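Omega-class glutathione S-transferase (Bombyx mori, PDB 3WD6) binds glutathione and, as expected of an omega-class enzyme, probably catalyses glutathione transfer and glutathione-dependent reduction of dehydroascorbate. Local coordinates at residues A178-R190 with Y211-L225. Residues are numbered along the deposited sequence; the frame is centred on the assembly and turned at random.
With EDO (1,2-ethanediol), chain H.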
ATOM      1  N   ALA A 178      -1.548 -11.249   3.319  1.00 18.06           N
ATOM      2  CA  ALA A 178      -2.442 -10.577   4.246  1.00 18.99           C
ATOM      3  C   ALA A 178      -1.697  -9.412   4.912  1.00 17.97           C
ATOM      4  O   ALA A 178      -2.198  -8.276   4.955  1.00 18.17           O
ATOM      5  CB  ALA A 178      -2.956 -11.565   5.280  1.00 17.31           C
ATOM      6  N   ASP A 179      -0.494  -9.684   5.406  1.00 16.80           N
ATOM      7  CA  ASP A 179       0.294  -8.626   6.014  1.00 17.13           C
ATOM      8  C   ASP A 179       0.591  -7.515   5.016  1.00 16.00           C
ATOM      9  O   ASP A 179       0.278  -6.352   5.265  1.00 18.77           O
ATOM     10  CB  ASP A 179       1.599  -9.173   6.574  1.00 16.72           C
ATOM     11  CG  ASP A 179       1.381 -10.313   7.552  1.00 18.74           C
ATOM     12  OD1 ASP A 179       1.017 -10.038   8.731  1.00 16.76           O
ATOM     13  OD2 ASP A 179       1.596 -11.487   7.135  1.00 18.09           O
ATOM     14  N   TYR A 180       1.193  -7.866   3.887  1.00 14.95           N
ATOM     15  CA  TYR A 180       1.632  -6.845   2.940  1.00 15.59           C
ATOM     16  C   TYR A 180       0.474  -6.057   2.356  1.00 18.42           C
ATOM     17  O   TYR A 180       0.621  -4.858   2.082  1.00 17.09           O
ATOM     18  CB  TYR A 180       2.457  -7.449   1.805  1.00 14.32           C
ATOM     19  CG  TYR A 180       3.857  -7.848   2.227  1.00 17.05           C
ATOM     20  CD1 TYR A 180       4.637  -7.000   3.030  1.00 14.96           C
ATOM     21  CD2 TYR A 180       4.395  -9.082   1.850  1.00 14.50           C
ATOM     22  CE1 TYR A 180       5.924  -7.365   3.431  1.00 14.41           C
ATOM     23  CE2 TYR A 180       5.675  -9.459   2.249  1.00 15.75           C
ATOM     24  CZ  TYR A 180       6.441  -8.594   3.036  1.00 16.50           C
ATOM     25  OH  TYR A 180       7.719  -8.952   3.408  1.00 13.98           O
ATOM     26  N   MET A 181      -0.670  -6.715   2.153  1.00 16.54           N
ATOM     27  CA  MET A 181      -1.770  -6.071   1.418  1.00 17.97           C
ATOM     28  C   MET A 181      -2.548  -5.080   2.302  1.00 19.57           C
ATOM     29  O   MET A 181      -3.268  -4.208   1.792  1.00 17.92           O
ATOM     30  CB  MET A 181      -2.707  -7.100   0.765  1.00 15.02           C
ATOM     31  CG  MET A 181      -2.058  -7.928  -0.340  1.00 14.78           C
ATOM     32  SD  MET A 181      -1.347  -6.927  -1.669  1.00 16.47           S
ATOM     33  CE  MET A 181       0.381  -6.844  -1.169  1.00 15.21           C
ATOM     34  N   ILE A 182      -2.382  -5.193   3.618  1.00 16.84           N
ATOM     35  CA  ILE A 182      -3.000  -4.221   4.502  1.00 16.51           C
ATOM     36  C   ILE A 182      -1.959  -3.232   5.028  1.00 19.46           C
ATOM     37  O   ILE A 182      -2.301  -2.142   5.513  1.00 17.75           O
ATOM     38  CB  ILE A 182      -3.777  -4.897   5.675  1.00 17.93           C
ATOM     39  CG1 ILE A 182      -2.830  -5.485   6.724  1.00 18.10           C
ATOM     40  CG2 ILE A 182      -4.720  -5.982   5.140  1.00 17.12           C
ATOM     41  CD1 ILE A 182      -3.558  -6.325   7.809  1.00 18.45           C
ATOM     42  N   TRP A 183      -0.682  -3.601   4.918  1.00 18.20           N
ATOM     43  CA  TRP A 183       0.378  -2.800   5.527  1.00 16.93           C
ATOM     44  C   TRP A 183       0.326  -1.277   5.234  1.00 16.89           C
ATOM     45  O   TRP A 183       0.562  -0.460   6.126  1.00 17.27           O
ATOM     46  CB  TRP A 183       1.777  -3.341   5.166  1.00 17.87           C
ATOM     47  CG  TRP A 183       2.797  -2.342   5.592  1.00 16.98           C
ATOM     48  CD1 TRP A 183       3.547  -1.522   4.789  1.00 17.75           C
ATOM     49  CD2 TRP A 183       3.108  -1.985   6.936  1.00 15.41           C
ATOM     50  NE1 TRP A 183       4.340  -0.695   5.562  1.00 16.41           N
ATOM     51  CE2 TRP A 183       4.080  -0.954   6.885  1.00 19.57           C
ATOM     52  CE3 TRP A 183       2.676  -2.448   8.183  1.00 15.72           C
ATOM     53  CZ2 TRP A 183       4.623  -0.376   8.039  1.00 18.52           C
ATOM     54  CZ3 TRP A 183       3.217  -1.873   9.332  1.00 18.61           C
ATOM     55  CH2 TRP A 183       4.179  -0.841   9.249  1.00 16.03           C
ATOM     56  N   PRO A 184       0.043  -0.889   3.981  1.00 17.62           N
ATOM     57  CA  PRO A 184       0.162   0.551   3.687  1.00 17.36           C
ATOM     58  C   PRO A 184      -0.692   1.430   4.608  1.00 18.89           C
ATOM     59  O   PRO A 184      -0.343   2.594   4.909  1.00 15.59           O
ATOM     60  CB  PRO A 184      -0.357   0.656   2.243  1.00 18.17           C
ATOM     61  CG  PRO A 184      -0.073  -0.711   1.651  1.00 18.41           C
ATOM     62  CD  PRO A 184      -0.323  -1.681   2.785  1.00 16.89           C
ATOM     63  N   TRP A 185      -1.830   0.895   5.037  1.00 18.02           N
ATOM     64  CA  TRP A 185      -2.699   1.701   5.884  1.00 18.42           C
ATOM     65  C   TRP A 185      -2.155   1.778   7.291  1.00 21.64           C
ATOM     66  O   TRP A 185      -2.226   2.834   7.917  1.00 22.04           O
ATOM     67  CB  TRP A 185      -4.158   1.272   5.784  1.00 14.77           C
ATOM     68  CG  TRP A 185      -4.625   1.659   4.434  1.00 20.60           C
ATOM     69  CD1 TRP A 185      -5.132   2.879   4.057  1.00 17.84           C
ATOM     70  CD2 TRP A 185      -4.520   0.878   3.227  1.00 19.11           C
ATOM     71  NE1 TRP A 185      -5.388   2.882   2.705  1.00 18.25           N
ATOM     72  CE2 TRP A 185      -5.027   1.673   2.170  1.00 17.86           C
ATOM     73  CE3 TRP A 185      -4.073  -0.419   2.944  1.00 16.67           C
ATOM     74  CZ2 TRP A 185      -5.093   1.217   0.853  1.00 19.78           C
ATOM     75  CZ3 TRP A 185      -4.144  -0.878   1.632  1.00 17.66           C
ATOM     76  CH2 TRP A 185      -4.652  -0.059   0.601  1.00 20.04           C
ATOM     77  N   PHE A 186      -1.558   0.688   7.769  1.00 17.55           N
ATOM     78  CA  PHE A 186      -0.838   0.767   9.029  1.00 18.43           C
ATOM     79  C   PHE A 186       0.341   1.755   8.967  1.00 22.03           C
ATOM     80  O   PHE A 186       0.615   2.462   9.961  1.00 21.96           O
ATOM     81  CB  PHE A 186      -0.392  -0.616   9.493  1.00 17.75           C
ATOM     82  CG  PHE A 186      -1.537  -1.489   9.928  1.00 20.75           C
ATOM     83  CD1 PHE A 186      -2.617  -0.945  10.643  1.00 22.24           C
ATOM     84  CD2 PHE A 186      -1.554  -2.844   9.610  1.00 18.48           C
ATOM     85  CE1 PHE A 186      -3.696  -1.749  11.040  1.00 21.04           C
ATOM     86  CE2 PHE A 186      -2.618  -3.659  10.014  1.00 22.44           C
ATOM     87  CZ  PHE A 186      -3.691  -3.108  10.728  1.00 23.15           C
ATOM     88  N   GLU A 187       1.039   1.811   7.827  1.00 17.58           N
ATOM     89  CA  GLU A 187       2.153   2.737   7.695  1.00 18.84           C
ATOM     90  C   GLU A 187       1.623   4.150   7.893  1.00 19.70           C
ATOM     91  O   GLU A 187       2.265   4.987   8.545  1.00 19.26           O
ATOM     92  CB  GLU A 187       2.855   2.613   6.325  1.00 18.09           C
ATOM     93  CG  GLU A 187       4.112   3.500   6.218  1.00 16.60           C
ATOM     94  CD  GLU A 187       5.010   3.208   5.005  1.00 19.36           C
ATOM     95  OE1 GLU A 187       5.584   4.169   4.430  1.00 20.32           O
ATOM     96  OE2 GLU A 187       5.173   2.021   4.628  1.00 20.53           O
ATOM     97  N   ARG A 188       0.437   4.398   7.343  1.00 21.15           N
ATOM     98  CA  ARG A 188      -0.188   5.721   7.383  1.00 20.75           C
ATOM     99  C   ARG A 188      -0.803   6.026   8.752  1.00 24.18           C
ATOM    100  O   ARG A 188      -0.771   7.170   9.211  1.00 24.96           O
ATOM    101  CB  ARG A 188      -1.222   5.865   6.250  1.00 19.16           C
ATOM    102  CG  ARG A 188      -0.602   6.274   4.897  1.00 20.14           C
ATOM    103  CD  ARG A 188      -1.154   5.486   3.713  1.00 15.05           C
ATOM    104  NE  ARG A 188      -0.450   5.805   2.463  1.00 18.24           N
ATOM    105  CZ  ARG A 188       0.587   5.115   1.986  1.00 16.33           C
ATOM    106  NH1 ARG A 188       1.042   4.058   2.642  1.00 17.52           N
ATOM    107  NH2 ARG A 188       1.162   5.472   0.850  1.00 15.06           N
ATOM    108  N   LEU A 189      -1.330   5.000   9.417  1.00 23.35           N
ATOM    109  CA  LEU A 189      -1.944   5.176  10.734  1.00 28.11           C
ATOM    110  C   LEU A 189      -0.945   5.888  11.660  1.00 28.16           C
ATOM    111  O   LEU A 189      -1.330   6.736  12.475  1.00 27.39           O
ATOM    112  CB  LEU A 189      -2.383   3.810  11.314  1.00 28.90           C
ATOM    113  CG  LEU A 189      -3.097   3.669  12.672  1.00 31.27           C
ATOM    114  CD1 LEU A 189      -3.757   2.294  12.813  1.00 31.07           C
ATOM    115  CD2 LEU A 189      -2.166   3.933  13.864  1.00 31.75           C
ATOM    116  N   ARG A 190       0.334   5.542  11.502  1.00 25.63           N
ATOM    117  CA  ARG A 190       1.414   6.134  12.285  1.00 25.08           C
ATOM    118  C   ARG A 190       1.433   7.680  12.213  1.00 28.19           C
ATOM    119  O   ARG A 190       1.717   8.353  13.211  1.00 26.37           O
ATOM    120  CB  ARG A 190       2.762   5.534  11.861  1.00 22.35           C
ATOM    121  CG  ARG A 190       3.051   4.168  12.480  1.00 24.31           C
ATOM    122  CD  ARG A 190       4.030   3.317  11.644  1.00 20.53           C
ATOM    123  NE  ARG A 190       5.406   3.814  11.580  1.00 23.31           N
ATOM    124  CZ  ARG A 190       5.935   4.441  10.522  1.00 26.48           C
ATOM    125  NH1 ARG A 190       5.198   4.672   9.440  1.00 26.18           N
ATOM    126  NH2 ARG A 190       7.205   4.834  10.536  1.00 25.47           N
ATOM    127  N   TYR A 211       2.870  -5.696  16.516  1.00 20.86           N
ATOM    128  CA  TYR A 211       2.920  -6.196  15.147  1.00 19.18           C
ATOM    129  C   TYR A 211       3.369  -5.084  14.189  1.00 17.40           C
ATOM    130  O   TYR A 211       4.186  -5.310  13.310  1.00 15.86           O
ATOM    131  CB  TYR A 211       1.539  -6.757  14.783  1.00 20.02           C
ATOM    132  CG  TYR A 211       1.239  -6.939  13.313  1.00 19.84           C
ATOM    133  CD1 TYR A 211       1.708  -8.055  12.616  1.00 17.51           C
ATOM    134  CD2 TYR A 211       0.440  -6.022  12.632  1.00 18.35           C
ATOM    135  CE1 TYR A 211       1.409  -8.243  11.268  1.00 16.04           C
ATOM    136  CE2 TYR A 211       0.140  -6.199  11.273  1.00 19.08           C
ATOM    137  CZ  TYR A 211       0.624  -7.311  10.605  1.00 17.35           C
ATOM    138  OH  TYR A 211       0.327  -7.483   9.275  1.00 17.45           O
ATOM    139  N   ILE A 212       2.859  -3.873  14.378  1.00 19.52           N
ATOM    140  CA  ILE A 212       3.276  -2.773  13.528  1.00 17.52           C
ATOM    141  C   ILE A 212       4.782  -2.517  13.659  1.00 20.18           C
ATOM    142  O   ILE A 212       5.477  -2.378  12.634  1.00 18.57           O
ATOM    143  CB  ILE A 212       2.424  -1.511  13.747  1.00 20.21           C
ATOM    144  CG1 ILE A 212       1.026  -1.765  13.170  1.00 22.49           C
ATOM    145  CG2 ILE A 212       3.060  -0.279  13.076  1.00 14.79           C
ATOM    146  CD1 ILE A 212      -0.052  -0.851  13.721  1.00 21.26           C
ATOM    147  N   ASP A 213       5.295  -2.477  14.894  1.00 19.88           N
ATOM    148  CA  ASP A 213       6.750  -2.359  15.104  1.00 19.95           C
ATOM    149  C   ASP A 213       7.548  -3.424  14.372  1.00 19.33           C
ATOM    150  O   ASP A 213       8.597  -3.122  13.795  1.00 18.73           O
ATOM    151  CB  ASP A 213       7.105  -2.437  16.594  1.00 22.22           C
ATOM    152  CG  ASP A 213       6.653  -1.221  17.361  1.00 28.83           C
ATOM    153  OD1 ASP A 213       6.476  -0.139  16.734  1.00 34.01           O
ATOM    154  OD2 ASP A 213       6.468  -1.347  18.590  1.00 31.01           O
ATOM    155  N   ASN A 214       7.087  -4.677  14.436  1.00 18.60           N
ATOM    156  CA  ASN A 214       7.787  -5.755  13.740  1.00 18.14           C
ATOM    157  C   ASN A 214       7.726  -5.560  12.222  1.00 16.87           C
ATOM    158  O   ASN A 214       8.703  -5.788  11.518  1.00 16.16           O
ATOM    159  CB  ASN A 214       7.245  -7.127  14.152  1.00 16.29           C
ATOM    160  CG  ASN A 214       7.575  -7.467  15.606  1.00 17.80           C
ATOM    161  OD1 ASN A 214       8.677  -7.190  16.080  1.00 21.77           O
ATOM    162  ND2 ASN A 214       6.626  -8.069  16.315  1.00 15.92           N
ATOM    163  N   MET A 215       6.589  -5.101  11.716  1.00 16.88           N
ATOM    164  CA  MET A 215       6.472  -4.920  10.271  1.00 18.50           C
ATOM    165  C   MET A 215       7.496  -3.898   9.728  1.00 17.78           C
ATOM    166  O   MET A 215       8.126  -4.109   8.673  1.00 18.32           O
ATOM    167  CB  MET A 215       5.037  -4.572   9.881  1.00 16.63           C
ATOM    168  CG  MET A 215       4.093  -5.806   9.804  1.00 16.69           C
ATOM    169  SD  MET A 215       4.387  -6.932   8.398  1.00 19.21           S
ATOM    170  CE  MET A 215       3.803  -5.882   7.040  1.00 14.75           C
ATOM    171  N   LEU A 216       7.676  -2.813  10.475  1.00 17.07           N
ATOM    172  CA  LEU A 216       8.631  -1.759  10.145  1.00 18.50           C
ATOM    173  C   LEU A 216      10.024  -2.319   9.928  1.00 18.78           C
ATOM    174  O   LEU A 216      10.829  -1.734   9.210  1.00 16.85           O
ATOM    175  CB  LEU A 216       8.688  -0.732  11.274  1.00 17.25           C
ATOM    176  CG  LEU A 216       7.439   0.144  11.357  1.00 20.12           C
ATOM    177  CD1 LEU A 216       7.454   0.984  12.631  1.00 18.22           C
ATOM    178  CD2 LEU A 216       7.322   1.027  10.107  1.00 16.94           C
ATOM    179  N   LYS A 217      10.309  -3.460  10.547  1.00 18.83           N
ATOM    180  CA  LYS A 217      11.644  -4.045  10.438  1.00 20.90           C
ATOM    181  C   LYS A 217      11.758  -5.059   9.300  1.00 17.65           C
ATOM    182  O   LYS A 217      12.852  -5.549   9.019  1.00 18.61           O
ATOM    183  CB  LYS A 217      12.070  -4.692  11.762  1.00 18.51           C
ATOM    184  CG  LYS A 217      12.529  -3.716  12.824  1.00 18.01           C
ATOM    185  CD  LYS A 217      12.660  -4.478  14.146  1.00 22.40           C
ATOM    186  CE  LYS A 217      12.502  -3.560  15.367  1.00 22.74           C
ATOM    187  NZ  LYS A 217      13.804  -2.948  15.671  1.00 30.16           N
ATOM    188  N   ASP A 218      10.641  -5.397   8.663  1.00 16.39           N
ATOM    189  CA  ASP A 218      10.715  -6.288   7.503  1.00 17.38           C
ATOM    190  C   ASP A 218      11.352  -5.552   6.315  1.00 17.23           C
ATOM    191  O   ASP A 218      10.945  -4.419   5.977  1.00 17.21           O
ATOM    192  CB  ASP A 218       9.332  -6.823   7.111  1.00 17.63           C
ATOM    193  CG  ASP A 218       9.410  -7.785   5.942  1.00 16.86           C
ATOM    194  OD1 ASP A 218       9.849  -8.950   6.145  1.00 17.47           O
ATOM    195  OD2 ASP A 218       9.085  -7.362   4.807  1.00 15.41           O
ATOM    196  N   SER A 219      12.345  -6.161   5.668  1.00 16.63           N
ATOM    197  CA  SER A 219      13.100  -5.405   4.644  1.00 18.20           C
ATOM    198  C   SER A 219      12.266  -4.957   3.445  1.00 17.32           C
ATOM    199  O   SER A 219      12.649  -3.995   2.763  1.00 17.73           O
ATOM    200  CB  SER A 219      14.345  -6.153   4.172  1.00 15.72           C
ATOM    201  OG  SER A 219      14.016  -7.433   3.673  1.00 18.53           O
ATOM    202  N   ALA A 220      11.155  -5.647   3.172  1.00 15.17           N
ATOM    203  CA  ALA A 220      10.274  -5.223   2.073  1.00 17.02           C
ATOM    204  C   ALA A 220       9.611  -3.907   2.454  1.00 18.28           C
ATOM    205  O   ALA A 220       9.388  -3.039   1.591  1.00 15.39           O
ATOM    206  CB  ALA A 220       9.206  -6.273   1.755  1.00 14.19           C
ATOM    207  N   VAL A 221       9.285  -3.777   3.743  1.00 14.94           N
ATOM    208  CA  VAL A 221       8.706  -2.551   4.258  1.00 15.30           C
ATOM    209  C   VAL A 221       9.752  -1.444   4.412  1.00 17.85           C
ATOM    210  O   VAL A 221       9.567  -0.327   3.903  1.00 18.80           O
ATOM    211  CB  VAL A 221       8.001  -2.780   5.616  1.00 18.04           C
ATOM    212  CG1 VAL A 221       7.553  -1.461   6.196  1.00 16.30           C
ATOM    213  CG2 VAL A 221       6.797  -3.737   5.446  1.00 16.21           C
ATOM    214  N   SER A 222      10.867  -1.754   5.073  1.00 17.36           N
ATOM    215  CA  SER A 222      11.776  -0.692   5.513  1.00 19.92           C
ATOM    216  C   SER A 222      12.429   0.069   4.362  1.00 17.60           C
ATOM    217  O   SER A 222      12.662   1.263   4.456  1.00 17.92           O
ATOM    218  CB  SER A 222      12.844  -1.236   6.464  1.00 16.19           C
ATOM    219  OG  SER A 222      13.642  -2.225   5.832  1.00 16.91           O
ATOM    220  N   GLN A 223      12.705  -0.614   3.267  1.00 17.88           N
ATOM    221  CA  GLN A 223      13.442   0.030   2.191  1.00 19.41           C
ATOM    222  C   GLN A 223      12.546   1.016   1.437  1.00 19.99           C
ATOM    223  O   GLN A 223      13.046   1.862   0.693  1.00 22.36           O
ATOM    224  CB  GLN A 223      13.972  -1.033   1.229  1.00 18.77           C
ATOM    225  CG  GLN A 223      12.847  -1.759   0.535  1.00 21.94           C
ATOM    226  CD  GLN A 223      13.336  -2.838  -0.411  1.00 26.23           C
ATOM    227  OE1 GLN A 223      13.567  -2.573  -1.601  1.00 31.50           O
ATOM    228  NE2 GLN A 223      13.485  -4.075   0.108  1.00 24.44           N
ATOM    229  N   TYR A 224      11.229   0.905   1.630  1.00 19.12           N
ATOM    230  CA  TYR A 224      10.270   1.777   0.950  1.00 18.07           C
ATOM    231  C   TYR A 224       9.583   2.770   1.908  1.00 18.90           C
ATOM    232  O   TYR A 224       8.746   3.561   1.483  1.00 20.22           O
ATOM    233  CB  TYR A 224       9.202   0.934   0.210  1.00 17.44           C
ATOM    234  CG  TYR A 224       8.337   1.690  -0.791  1.00 17.66           C
ATOM    235  CD1 TYR A 224       8.908   2.331  -1.889  1.00 17.44           C
ATOM    236  CD2 TYR A 224       6.941   1.733  -0.660  1.00 19.32           C
ATOM    237  CE1 TYR A 224       8.116   3.024  -2.839  1.00 17.10           C
ATOM    238  CE2 TYR A 224       6.128   2.421  -1.614  1.00 16.24           C
ATOM    239  CZ  TYR A 224       6.740   3.065  -2.696  1.00 20.27           C
ATOM    240  OH  TYR A 224       5.994   3.756  -3.637  1.00 22.30           O
ATOM    241  N   LEU A 225       9.905   2.708   3.199  1.00 22.89           N
ATOM    242  CA  LEU A 225       9.279   3.610   4.181  1.00 22.35           C
ATOM    243  C   LEU A 225       9.339   5.086   3.760  1.00 23.06           C
ATOM    244  O   LEU A 225      10.352   5.557   3.215  1.00 24.79           O
ATOM    245  CB  LEU A 225       9.958   3.489   5.541  1.00 21.58           C
ATOM    246  CG  LEU A 225       9.513   2.294   6.379  1.00 25.14           C
ATOM    247  CD1 LEU A 225      10.292   2.300   7.722  1.00 19.16           C
ATOM    248  CD2 LEU A 225       7.983   2.319   6.596  1.00 18.96           C
TER
HETATM  249  C1  EDO H 304      13.875  -6.028  -4.596  1.00 37.17           C
HETATM  250  O1  EDO H 304      12.878  -6.630  -5.457  1.00 31.27           O
HETATM  251  C2  EDO H 304      14.077  -4.545  -4.944  1.00 33.72           C
HETATM  252  O2  EDO H 304      14.393  -3.767  -3.775  1.00 33.58           O
HETATM  253  O   HOH W   1       0.310  -5.093   7.832  1.00 15.14           O
HETATM  254  O   HOH W   2       5.876   3.749   1.614  1.00 15.70           O
HETATM  255  O   HOH W   3       7.087   0.855   3.114  1.00 19.23           O
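A knob-into-hole contact, W183 set among I212, M215, L216 and V221, joins the central helix 177-189 to helices 206-216 and 219-222. With CG anti to the backbone N (chi1 169°), the W183 indole enters that hole; M215 CB lies 3.3 Å from CZ3, L216 CD2 touches the rim near the ring plane, and V221 CG2 sits over one face, 4.0 Å from the five-membered-ring centroid, a CH-pi contact. W183 NE1 donates at 3.0 Å to E187 OE2, which also accepts from Q42 NE2 of helix 39-51. In this all-helical C-terminal domain of the GST fold the short segments of helices 177-189 and 206-216 cross at -105°, and two polar pairs lie one turn before W183. Y180 OH hydrogen-bonds to D218 OD2 (2.5 Å) from above the carboxylate plane; from the opposite face A220 N donates to the same oxygen, the capping bond of helix 219-222 by N-cap D218. Y211 OH donates to the anti lone pair of D179 OD1 (2.7 Å), while one water bridges Y211 OH and D179 O. OD1 also accepts from L170 N; OD2 accepts from D171 N and G176 N, the latter consistent with half of the N-capping box known at this helix start in GSTs.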